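DNA repair protein RAD2 (PDB 4Q0W) cuts single-stranded DNA as a magnesium-dependent endonuclease, making an incision essential for excision repair of DNA damaged by UV light, bulky adducts or cross-links. Local coordinates at residues 82-85 with 86-90. Numbering follows the deposited sequence.
Sequences LKRE and TIRQR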
loop_
_atom_site.group_PDB
_atom_site.type_symbol
_atom_site.label_atom_id
_atom_site.label_comp_id
_atom_site.label_asym_id
_atom_site.label_seq_id
_atom_site.Cartn_x
_atom_site.Cartn_y
_atom_site.Cartn_z
ATOM N N LEU A 82 -6.370 26.594 14.887
ATOM C CA LEU A 82 -6.387 25.904 13.594
ATOM C C LEU A 82 -6.115 24.399 13.753
ATOM O O LEU A 82 -6.706 23.565 13.055
ATOM C CB LEU A 82 -5.391 26.556 12.618
ATOM C CG LEU A 82 -5.318 25.920 11.220
ATOM C CD1 LEU A 82 -6.707 25.835 10.577
ATOM C CD2 LEU A 82 -4.377 26.692 10.315
ATOM N N LYS A 83 -5.220 24.062 14.676
ATOM C CA LYS A 83 -4.950 22.666 15.015
ATOM C C LYS A 83 -6.172 21.977 15.627
ATOM O O LYS A 83 -6.548 20.879 15.217
ATOM C CB LYS A 83 -3.756 22.577 15.980
ATOM C CG LYS A 83 -3.387 21.140 16.367
ATOM C CD LYS A 83 -1.981 21.060 16.996
ATOM C CE LYS A 83 -1.591 19.613 17.342
ATOM N NZ LYS A 83 -0.297 19.557 18.097
ATOM N N ARG A 84 -6.799 22.626 16.608
ATOM C CA ARG A 84 -7.976 22.045 17.256
ATOM C C ARG A 84 -9.059 21.789 16.213
ATOM O O ARG A 84 -9.711 20.736 16.215
ATOM C CB ARG A 84 -8.487 22.968 18.380
ATOM C CG ARG A 84 -9.624 22.360 19.223
ATOM C CD ARG A 84 -9.859 23.123 20.533
ATOM N NE ARG A 84 -9.795 24.574 20.356
ATOM C CZ ARG A 84 -10.825 25.335 19.995
ATOM N NH1 ARG A 84 -10.660 26.644 19.856
ATOM N NH2 ARG A 84 -12.019 24.791 19.768
ATOM N N GLU A 85 -9.219 22.737 15.290
ATOM C CA GLU A 85 -10.243 22.605 14.257
ATOM C C GLU A 85 -9.915 21.482 13.280
ATOM O O GLU A 85 -10.781 20.667 12.952
ATOM C CB GLU A 85 -10.416 23.935 13.520
ATOM C CG GLU A 85 -11.040 25.026 14.403
ATOM C CD GLU A 85 -10.978 26.403 13.767
ATOM O OE1 GLU A 85 -11.690 27.310 14.259
ATOM O OE2 GLU A 85 -10.212 26.575 12.789
ATOM N N THR A 86 -8.665 21.447 12.809
ATOM C CA THR A 86 -8.227 20.421 11.857
ATOM C C THR A 86 -8.440 19.018 12.419
ATOM O O THR A 86 -9.044 18.153 11.781
ATOM C CB THR A 86 -6.721 20.554 11.525
ATOM O OG1 THR A 86 -6.452 21.837 10.939
ATOM C CG2 THR A 86 -6.283 19.430 10.560
ATOM N N ILE A 87 -7.917 18.796 13.617
ATOM C CA ILE A 87 -7.987 17.486 14.244
ATOM C C ILE A 87 -9.426 17.046 14.520
ATOM O O ILE A 87 -9.788 15.890 14.257
ATOM C CB ILE A 87 -7.175 17.466 15.550
ATOM C CG1 ILE A 87 -5.694 17.689 15.244
ATOM C CG2 ILE A 87 -7.396 16.147 16.315
ATOM C CD1 ILE A 87 -4.834 17.829 16.488
ATOM N N ARG A 88 -10.247 17.949 15.053
ATOM C CA ARG A 88 -11.629 17.573 15.347
ATOM C C ARG A 88 -12.369 17.222 14.050
ATOM O O ARG A 88 -13.162 16.274 14.017
ATOM C CB ARG A 88 -12.356 18.664 16.154
ATOM C CG ARG A 88 -12.805 19.870 15.331
ATOM C CD ARG A 88 -13.418 20.968 16.198
ATOM N NE ARG A 88 -13.961 22.045 15.364
ATOM C CZ ARG A 88 -14.077 23.312 15.758
ATOM N NH1 ARG A 88 -13.691 23.666 16.979
ATOM N NH2 ARG A 88 -14.564 24.227 14.925
ATOM N N GLN A 89 -12.094 17.958 12.970
ATOM C CA GLN A 89 -12.757 17.672 11.705
ATOM C C GLN A 89 -12.292 16.328 11.153
ATOM O O GLN A 89 -13.092 15.555 10.613
ATOM C CB GLN A 89 -12.523 18.803 10.698
ATOM C CG GLN A 89 -13.334 20.052 11.030
ATOM C CD GLN A 89 -12.842 21.292 10.316
ATOM O OE1 GLN A 89 -12.060 21.216 9.354
ATOM N NE2 GLN A 89 -13.298 22.452 10.786
ATOM N N ARG A 90 -11.002 16.045 11.311
ATOM C CA ARG A 90 -10.458 14.760 10.871
ATOM C C ARG A 90 -11.224 13.620 11.556
ATOM O O ARG A 90 -11.693 12.687 10.901
ATOM C CB ARG A 90 -8.958 14.693 11.179
ATOM C CG ARG A 90 -8.270 13.362 10.893
ATOM C CD ARG A 90 -6.798 13.427 11.326
ATOM N NE ARG A 90 -6.068 14.428 10.551
ATOM C CZ ARG A 90 -5.009 15.109 10.991
ATOM N NH1 ARG A 90 -4.538 14.903 12.218
ATOM N NH2 ARG A 90 -4.421 16.004 10.195
HETATM O O HOH W 1 -12.811 26.783 16.844
#
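Thr86 OG1 donates a hydrogen bond of 2.7 Å to Leu82 O, one turn back along helix 81-98. The same oxygen accepts from Thr86 N, and the two donors reach it from opposite faces of the carbonyl plane. OG1 lies beside its own backbone N (chi1 -60°), which turns the hydroxyl back along the helix and gives the hydroxyl of this buried residue a partner in the preceding turn. A valine here would probably cost Leu82 O its second donor and take away the bond that fixes the side chain's rotation.

Arg88 can be followed outward. Its CB lies 3.4 Å from Arg84 O, and CG, set between backbone N and carbonyl carbon (chi1 77°), packs against the carbonyl oxygens of both Arg84 and Glu85. CD and NE then run past Glu85 CA, and the guanidinium receives Glu85 CG over one face, 3.7 Å from CZ. At the tip, NH1 donates to a water 3.2 Å away, which in turn donates to Glu85 OE1; the opposite charges are thus joined through water, with OE1 well out of the guanidinium plane. Arg84 NH2 lies 3.4 Å from Arg88 NH1, at the edge of the Arg88 guanidinium and near its plane, a like-charge approach that the nearby carboxylate may ease.

On another side of the helix, Lys83 and Ile87 run alongside each other, Lys83 CG 3.6 Å from Ile87 CD1. The lysine touches Glu171 and makes a long, weak ion pair with Asp243, both probable magnesium ligands, while Thr86 O accepts from Asn246. The i to i+3 and i to i+4 side-chain contacts belong to an N-domain alpha-helix of the XPG/RAD2 nuclease core, whose Lys83 face borders the metal-binding active site.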